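Local coordinates for DisA protein (Sorangium cellulosum, PDB 6CCA), which acts as a carbon methyltransferase of the disorazol polyketide assembly line, probably transferring methyl groups from S-adenosylmethionine to build a gem-dimethyl unit, at residues Leu204-Leu209 with Leu243-Ser248; Asp214-Val217 with Gly223-Ile226; Leu229-Gly234 with Asn307-Thr312; Gly237-Val242 with Leu253-Thr258. All coordinates share one frame; numbering follows the deposited sequence.

Contact 1 of 4, residues Leu204-Leu209 with Leu243-Ser248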
# COMPACT_ATOMS: atom_id res chain seq x y z
N LEU A 204 14.60 1.42 0.74
CA LEU A 204 14.48 2.76 1.30
C LEU A 204 13.93 2.78 2.69
O LEU A 204 14.37 3.56 3.52
CB LEU A 204 13.64 3.72 0.41
CG LEU A 204 14.29 4.28 -0.83
CD1 LEU A 204 13.24 5.12 -1.55
CD2 LEU A 204 15.50 5.13 -0.39
N VAL A 205 13.01 1.89 3.03
CA VAL A 205 12.56 1.83 4.42
C VAL A 205 13.72 1.38 5.37
O VAL A 205 13.94 1.97 6.40
CB VAL A 205 11.39 0.86 4.60
CG1 VAL A 205 11.12 0.51 6.07
CG2 VAL A 205 10.14 1.33 3.87
N ILE A 206 14.43 0.34 4.99
CA ILE A 206 15.54 -0.21 5.75
C ILE A 206 16.59 0.89 5.93
O ILE A 206 17.09 1.10 7.01
CB ILE A 206 16.15 -1.44 5.08
CG1 ILE A 206 15.21 -2.64 5.23
CG2 ILE A 206 17.48 -1.86 5.75
CD1 ILE A 206 15.57 -3.88 4.43
N LYS A 207 16.93 1.56 4.86
CA LYS A 207 17.91 2.64 4.93
C LYS A 207 17.47 3.70 5.93
O LYS A 207 18.30 4.25 6.70
CB LYS A 207 18.06 3.28 3.52
CG LYS A 207 19.09 4.41 3.42
CD LYS A 207 20.41 3.91 3.86
CE LYS A 207 21.59 4.76 3.38
NZ LYS A 207 22.76 4.40 4.27
N SER A 208 16.19 4.07 5.92
CA SER A 208 15.72 5.05 6.83
C SER A 208 15.95 4.62 8.25
O SER A 208 16.32 5.43 9.09
CB SER A 208 14.26 5.38 6.60
OG SER A 208 13.93 5.83 5.28
N LEU A 209 15.67 3.35 8.55
CA LEU A 209 15.80 2.88 9.90
C LEU A 209 17.25 2.87 10.35
O LEU A 209 17.57 3.21 11.50
CB LEU A 209 15.14 1.48 10.06
CG LEU A 209 13.65 1.41 9.73
CD1 LEU A 209 13.23 -0.07 9.84
CD2 LEU A 209 12.74 2.28 10.57
N LEU A 243 14.26 -7.12 9.80
CA LEU A 243 14.83 -7.67 11.01
C LEU A 243 16.29 -8.12 10.73
O LEU A 243 17.17 -7.97 11.55
CB LEU A 243 13.97 -8.84 11.47
CG LEU A 243 12.55 -8.49 11.91
CD1 LEU A 243 11.85 -9.77 12.37
CD2 LEU A 243 12.48 -7.46 13.00
N GLU A 244 16.55 -8.72 9.58
CA GLU A 244 17.91 -9.13 9.29
C GLU A 244 18.84 -7.90 9.23
O GLU A 244 19.95 -7.92 9.79
CB GLU A 244 17.99 -9.94 8.00
CG GLU A 244 19.39 -10.48 7.72
CD GLU A 244 19.91 -11.45 8.83
OE1 GLU A 244 19.15 -12.03 9.66
OE2 GLU A 244 21.14 -11.61 8.92
N ALA A 245 18.38 -6.83 8.58
CA ALA A 245 19.24 -5.61 8.48
C ALA A 245 19.46 -4.99 9.84
O ALA A 245 20.50 -4.37 10.14
CB ALA A 245 18.63 -4.57 7.54
N LEU A 246 18.47 -5.10 10.72
CA LEU A 246 18.59 -4.46 12.01
C LEU A 246 19.33 -5.29 13.05
O LEU A 246 19.61 -4.77 14.12
CB LEU A 246 17.22 -4.08 12.53
CG LEU A 246 16.69 -2.69 12.17
CD1 LEU A 246 16.86 -2.32 10.73
CD2 LEU A 246 15.22 -2.63 12.54
N SER A 247 19.58 -6.56 12.76
CA SER A 247 19.86 -7.53 13.83
C SER A 247 21.22 -7.22 14.49
O SER A 247 21.39 -7.54 15.64
CB SER A 247 19.82 -8.98 13.35
OG SER A 247 20.73 -9.14 12.29
N SER A 248 22.13 -6.58 13.76
CA SER A 248 23.40 -6.12 14.34
C SER A 248 23.25 -5.04 15.40
O SER A 248 24.21 -4.82 16.14
CB SER A 248 24.36 -5.59 13.26
OG SER A 248 23.91 -4.33 12.76
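I206 and L209 of helix 196-216 meet A245 and L246 of helix 239-246, and the joint is purely apolar, with no hydrogen bond across it. At the start of 204-209, the carbonyl oxygen of L204 carries two bonds from S208: the backbone N, and OG at 2.9 Å from L204 O. The two donors reach the oxygen from opposite faces of the carbonyl plane. I206 is the first residue to touch. It has CG1 beside the backbone N (chi1 -73°), which leaves CG2 anti to that nitrogen and pressed on the methyl of A245, with I206 CG2 only 3.4 Å from A245 CB. That is tighter than ordinary van der Waals contact; the short alanine side chain leaves the two CA atoms, I206 CA and A245 CA, 7.1 Å apart. One turn further on, L209 points toward the second helix and offers CD1 to a branch of L246, with L209 CD1 at 4.2 Å from L246 CD2, a looser fit. Beyond these pairs, I206 and L209 also lie on V242 of helix 239-246. V205 and S208 pack on strand 402-409, while L246 packs on L253 and Y255 of strand 253-257, placing the two helices side by side over the central sheet.

Contact 2 of 4, residues Asp214-Val217 with Gly223-Ile226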
# COMPACT_ATOMS: atom_id res chain seq x y z
N ASP A 214 21.87 4.95 13.38
CA ASP A 214 23.22 5.48 13.35
C ASP A 214 23.29 6.82 14.04
O ASP A 214 24.24 7.11 14.66
CB ASP A 214 23.72 5.65 11.95
CG ASP A 214 24.16 4.37 11.34
OD1 ASP A 214 24.39 3.38 12.03
OD2 ASP A 214 24.26 4.39 10.12
N ALA A 215 22.29 7.63 13.88
CA ALA A 215 22.22 8.91 14.56
C ALA A 215 22.01 8.84 16.07
O ALA A 215 22.56 9.61 16.77
CB ALA A 215 21.16 9.77 13.95
N ARG A 216 21.20 7.92 16.53
CA ARG A 216 20.82 7.88 17.93
C ARG A 216 21.70 7.01 18.78
O ARG A 216 21.92 7.30 19.94
CB ARG A 216 19.42 7.30 18.09
CG ARG A 216 18.31 8.12 17.48
CD ARG A 216 17.96 9.41 18.20
NE ARG A 216 18.20 9.44 19.63
CZ ARG A 216 17.45 8.90 20.58
NH1 ARG A 216 16.34 8.20 20.30
NH2 ARG A 216 17.85 9.05 21.83
N VAL A 217 22.14 5.88 18.24
CA VAL A 217 22.84 4.87 19.07
C VAL A 217 24.00 5.49 19.83
O VAL A 217 24.14 5.24 21.03
CB VAL A 217 23.31 3.66 18.25
CG1 VAL A 217 24.45 2.91 18.90
CG2 VAL A 217 22.12 2.71 18.06
N GLY A 223 22.26 0.63 28.75
CA GLY A 223 21.02 -0.17 28.83
C GLY A 223 19.79 0.46 28.17
O GLY A 223 18.74 -0.17 28.12
N GLU A 224 19.91 1.70 27.71
CA GLU A 224 18.82 2.37 27.01
C GLU A 224 18.62 1.78 25.59
O GLU A 224 19.58 1.46 24.91
CB GLU A 224 19.14 3.86 26.92
CG GLU A 224 17.95 4.72 26.55
CD GLU A 224 18.28 6.18 26.25
OE1 GLU A 224 19.32 6.73 26.71
OE2 GLU A 224 17.46 6.79 25.53
N LYS A 225 17.37 1.63 25.15
CA LYS A 225 17.08 1.12 23.80
C LYS A 225 16.32 2.07 22.91
O LYS A 225 15.62 2.96 23.40
CB LYS A 225 16.33 -0.19 23.90
CG LYS A 225 17.24 -1.25 24.57
CD LYS A 225 16.70 -2.61 24.43
CE LYS A 225 17.71 -3.57 25.07
NZ LYS A 225 16.90 -4.64 25.70
N ILE A 226 16.44 1.83 21.61
CA ILE A 226 15.62 2.44 20.59
C ILE A 226 14.49 1.44 20.30
O ILE A 226 14.79 0.23 20.21
CB ILE A 226 16.40 2.65 19.29
CG1 ILE A 226 17.55 3.67 19.43
CG2 ILE A 226 15.45 3.14 18.21
CD1 ILE A 226 17.07 5.04 19.78
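R216, near the C-terminal end of helix 196-216, meets I226 at the start of strand 226-231 where the chain doubles back, with G223 at a positive phi of 75° and no backbone hydrogen bond between 214-217 and 223-226. The arginine is strongly curled: chi1 keeps CG beside the backbone N, and the bends at chi2 (-72°) and chi3 curl the guanidinium back toward the methyl CD1 of I226. That methyl sits in the bend, 3.7 Å from R216 CB and 3.3 Å from R216 NH1. The isoleucine crosses the arginine chain obliquely. This is the loop by which a helix flanking the sheet hands over to strand 226-231 of what looks like a class I methyltransferase fold; the backbone of I226 is already paired with strand 253-257, and its side chain also packs on F212 and L213. The charged end of R216 looks elsewhere for its main partner: NH1 makes a salt bridge to D301, and F30 adds a cation-pi contact. E224 also approaches the guanidinium, but R216 NH2 and E224 OE2 are 4.4 Å apart, too far for a salt bridge. E224 OE1 accepts a hydrogen bond from the backbone N of R221.

Contact 3 of 4, residues Leu229-Gly234 with Asn307-Thr312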
# COMPACT_ATOMS: atom_id res chain seq x y z
N LEU A 229 8.13 0.44 16.25
CA LEU A 229 6.86 -0.26 16.08
C LEU A 229 6.59 -0.44 14.61
O LEU A 229 6.58 0.53 13.90
CB LEU A 229 5.76 0.55 16.73
CG LEU A 229 4.31 0.20 16.38
CD1 LEU A 229 4.03 -1.13 17.03
CD2 LEU A 229 3.36 1.25 16.90
N GLU A 230 6.30 -1.66 14.17
CA GLU A 230 5.72 -1.88 12.89
C GLU A 230 4.24 -2.17 13.03
O GLU A 230 3.84 -3.09 13.73
CB GLU A 230 6.38 -3.01 12.12
CG GLU A 230 5.78 -3.17 10.74
CD GLU A 230 6.53 -4.16 9.82
OE1 GLU A 230 7.39 -4.94 10.32
OE2 GLU A 230 6.14 -4.16 8.61
N VAL A 231 3.44 -1.38 12.34
CA VAL A 231 2.00 -1.64 12.29
C VAL A 231 1.64 -2.44 11.08
O VAL A 231 2.26 -2.32 10.02
CB VAL A 231 1.19 -0.34 12.34
CG1 VAL A 231 1.41 0.32 13.72
CG2 VAL A 231 1.60 0.61 11.30
N GLY A 232 0.57 -3.24 11.19
CA GLY A 232 0.21 -4.02 10.01
C GLY A 232 1.29 -4.89 9.42
O GLY A 232 1.34 -5.07 8.21
N ALA A 233 2.11 -5.53 10.25
CA ALA A 233 3.17 -6.41 9.77
C ALA A 233 2.67 -7.66 9.00
O ALA A 233 3.46 -8.29 8.27
CB ALA A 233 4.09 -6.83 10.89
N GLY A 234 1.40 -8.02 9.22
CA GLY A 234 0.75 -9.06 8.38
C GLY A 234 1.46 -10.32 8.66
O GLY A 234 1.77 -10.59 9.81
N ASN A 307 2.54 -0.02 3.61
CA ASN A 307 1.38 -0.22 2.76
C ASN A 307 0.13 -0.64 3.54
O ASN A 307 -0.60 -1.50 3.09
CB ASN A 307 1.67 -1.17 1.55
CG ASN A 307 2.48 -0.47 0.43
OD1 ASN A 307 1.99 0.44 -0.20
ND2 ASN A 307 3.77 -0.89 0.22
N VAL A 308 -0.03 -0.11 4.75
CA VAL A 308 -1.12 -0.46 5.60
C VAL A 308 -1.82 0.72 6.31
O VAL A 308 -3.01 0.64 6.63
CB VAL A 308 -0.59 -1.43 6.74
CG1 VAL A 308 -0.15 -2.78 6.15
CG2 VAL A 308 0.55 -0.79 7.55
N VAL A 309 -1.13 1.86 6.52
CA VAL A 309 -1.77 2.93 7.31
C VAL A 309 -3.00 3.50 6.60
O VAL A 309 -3.94 4.02 7.28
CB VAL A 309 -0.77 4.08 7.65
CG1 VAL A 309 -1.43 5.28 8.30
CG2 VAL A 309 0.28 3.54 8.62
N HIS A 310 -3.01 3.43 5.27
CA HIS A 310 -4.24 3.87 4.53
C HIS A 310 -5.50 2.98 4.84
O HIS A 310 -6.61 3.37 4.51
CB HIS A 310 -4.03 3.83 3.03
CG HIS A 310 -3.83 2.44 2.50
ND1 HIS A 310 -2.58 1.86 2.34
CD2 HIS A 310 -4.73 1.48 2.16
CE1 HIS A 310 -2.73 0.61 1.94
NE2 HIS A 310 -4.02 0.36 1.79
N ALA A 311 -5.34 1.81 5.43
CA ALA A 311 -6.51 0.91 5.70
C ALA A 311 -7.15 1.23 7.01
O ALA A 311 -7.04 0.46 7.96
CB ALA A 311 -6.12 -0.56 5.66
N THR A 312 -7.82 2.37 7.05
CA THR A 312 -8.39 2.88 8.27
C THR A 312 -9.60 3.72 7.92
O THR A 312 -9.69 4.28 6.83
CB THR A 312 -7.36 3.75 9.04
OG1 THR A 312 -7.97 4.23 10.25
CG2 THR A 312 -6.93 4.97 8.22
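The flat groups here are the peptide carbonyls of V231 and G232, and each takes one methyl of V308. V308 CG2 stands well above the plane of the first carbonyl, over one face, at 3.4 Å from V231 O. V308 CG1 lies beyond the second oxygen, tilted much less from its plane, also 3.4 Å away from G232 O. No hydrogen bond crosses; the valine fork simply straddles the bend in the backbone. G232, with phi at 55°, brings its CA to within 5.8 Å of V308 CA, and V308 CG1 is 4.1 Å from G232 CA. The end of strand 226-231 and the loop after it read EVGAGTG, which fits the glycine-rich first motif of class I methyltransferases, the loop that in relatives wraps the S-adenosylmethionine; segment 307-312 follows the neighbouring parallel strand 300-306, and the two loops meet at the same end of the sheet. The side chains meet as well. V231 has CG2 in the crowded position between N and C (chi1 -66°), and there it touches both valines: V231 CG2 is 4.1 Å from V308 CG2, while V309 CG2 is 4.2 Å from V231 CG2, each pair crossing at a slant. V308 also opens a type I turn closed by A311, whose N bonds to V308 O. Within that turn H310 ND1 is hydrogen-bonded to E336 OE2.

Contact 4 of 4, residues Gly237-Val242 with Leu253-Thr258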
# COMPACT_ATOMS: atom_id res chain seq x y z
N GLY A 237 6.18 -10.67 5.43
CA GLY A 237 6.94 -10.85 4.18
C GLY A 237 8.08 -9.83 4.04
O GLY A 237 9.26 -10.19 3.88
N THR A 238 7.74 -8.55 4.16
CA THR A 238 8.78 -7.51 4.10
C THR A 238 9.54 -7.33 5.44
O THR A 238 10.70 -6.84 5.48
CB THR A 238 8.17 -6.20 3.68
OG1 THR A 238 7.04 -5.91 4.50
CG2 THR A 238 7.73 -6.29 2.23
N THR A 239 8.94 -7.81 6.53
CA THR A 239 9.54 -7.66 7.85
C THR A 239 10.80 -8.48 7.99
O THR A 239 11.79 -8.08 8.65
CB THR A 239 8.48 -7.98 8.94
OG1 THR A 239 7.34 -7.12 8.74
CG2 THR A 239 9.12 -7.82 10.27
N ALA A 240 10.82 -9.61 7.32
CA ALA A 240 12.00 -10.50 7.37
C ALA A 240 13.37 -9.79 7.09
O ALA A 240 14.35 -9.87 7.86
CB ALA A 240 11.79 -11.70 6.41
N SER A 241 13.41 -9.04 5.98
CA SER A 241 14.58 -8.35 5.60
C SER A 241 14.85 -7.14 6.49
O SER A 241 16.00 -6.78 6.68
CB SER A 241 14.53 -8.06 4.09
OG SER A 241 13.60 -7.02 3.88
N VAL A 242 13.82 -6.51 7.04
CA VAL A 242 14.03 -5.49 8.02
C VAL A 242 14.78 -6.03 9.26
O VAL A 242 15.79 -5.46 9.73
CB VAL A 242 12.72 -4.82 8.42
CG1 VAL A 242 12.94 -3.88 9.59
CG2 VAL A 242 12.08 -4.06 7.23
N LEU A 253 18.13 -2.33 20.68
CA LEU A 253 16.90 -2.26 19.93
C LEU A 253 15.80 -3.11 20.55
O LEU A 253 16.04 -4.24 21.01
CB LEU A 253 17.24 -2.67 18.50
CG LEU A 253 16.10 -2.84 17.52
CD1 LEU A 253 15.53 -1.47 17.24
CD2 LEU A 253 16.66 -3.47 16.27
N GLU A 254 14.58 -2.56 20.58
CA GLU A 254 13.38 -3.37 20.70
C GLU A 254 12.46 -3.11 19.47
O GLU A 254 12.16 -1.96 19.15
CB GLU A 254 12.58 -3.03 21.91
CG GLU A 254 13.29 -2.94 23.21
CD GLU A 254 12.35 -2.34 24.22
OE1 GLU A 254 12.30 -1.06 24.40
OE2 GLU A 254 11.55 -3.18 24.66
N TYR A 255 11.98 -4.17 18.83
CA TYR A 255 11.12 -4.04 17.70
C TYR A 255 9.76 -4.72 17.99
O TYR A 255 9.71 -5.87 18.42
CB TYR A 255 11.81 -4.68 16.52
CG TYR A 255 11.19 -4.49 15.17
CD1 TYR A 255 10.07 -5.22 14.75
CD2 TYR A 255 11.77 -3.61 14.25
CE1 TYR A 255 9.52 -5.05 13.48
CE2 TYR A 255 11.23 -3.41 12.99
CZ TYR A 255 10.12 -4.14 12.58
OH TYR A 255 9.62 -3.91 11.30
N PHE A 256 8.69 -3.97 17.85
CA PHE A 256 7.36 -4.49 18.03
C PHE A 256 6.74 -4.85 16.68
O PHE A 256 6.41 -3.99 15.83
CB PHE A 256 6.50 -3.49 18.77
CG PHE A 256 6.72 -3.48 20.26
CD1 PHE A 256 7.90 -2.97 20.80
CD2 PHE A 256 5.76 -4.01 21.12
CE1 PHE A 256 8.13 -2.99 22.19
CE2 PHE A 256 5.96 -4.00 22.52
CZ PHE A 256 7.16 -3.55 23.03
N TYR A 257 6.58 -6.16 16.48
CA TYR A 257 5.87 -6.75 15.35
C TYR A 257 4.37 -6.83 15.69
O TYR A 257 3.98 -7.59 16.60
CB TYR A 257 6.48 -8.14 15.08
CG TYR A 257 5.93 -8.92 13.91
CD1 TYR A 257 4.63 -9.31 13.83
CD2 TYR A 257 6.76 -9.30 12.88
CE1 TYR A 257 4.16 -10.07 12.74
CE2 TYR A 257 6.29 -10.08 11.85
CZ TYR A 257 5.00 -10.46 11.80
OH TYR A 257 4.59 -11.19 10.69
N THR A 258 3.54 -6.01 15.05
CA THR A 258 2.14 -5.90 15.41
C THR A 258 1.29 -5.97 14.20
O THR A 258 1.76 -5.72 13.07
CB THR A 258 1.79 -4.60 16.20
OG1 THR A 258 1.65 -3.52 15.31
CG2 THR A 258 2.78 -4.30 17.25
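T239, on helix 239-246, faces Y255 and Y257 of strand 253-257, and its side chain splits at CB into an apolar and a polar branch. The methyl, placed opposite the backbone N by a chi1 of -56°, carries the packing: T239 CG2 lies 3.8 Å from Y257 CD2 and a little further from CE2 of the same ring. T239 CG2 is also 4.1 Å from Y255 OH. The second branch, OG1, stays beside the backbone N and is hydrogen-bonded to OE1 of E230. One turn on, V242 holds CG1 against the end of the other ring, with V242 CG1 at 3.7 Å from Y255 OH and 3.8 Å from Y255 CE2; the valine and the tyrosine cross at about a right angle. These contacts belong to the beta-alpha-beta unit of strand 226-231, helix 239-246 and strand 253-257, and seat the crossover helix on the third element. The methyls T239 CG2 and V242 CG1 rest against the phenols, while the hydroxyls bond to strand 226-231 and the loop after it: Y257 OH to G234 O, Y255 OH to E230 OE1. Sharing that oxygen between T239 and Y255 probably helps hold the E230 carboxylate in place and gives helix and strand a common polar tie.

In the fold
From the N terminus, contact 1 opens first on helix 196-216 and closes on helix 239-246. Nested inside that loop is contact 2, a short loop from the end of the first helix into strand 226-231. Contact 3 starts further along this strand and closes only beyond strand 300-306, so it crosses contact 1. Contact 4 lies nested in contact 3 and also crosses contact 1, with which it shares helix 239-246; their centres are about 9 Å apart. Contact 2 closes before contacts 3 and 4 open, yet touches contact 4 through the pairing of strands 226-231 and 253-257. Together they bind two helices, the parallel strands and the loops at their ends.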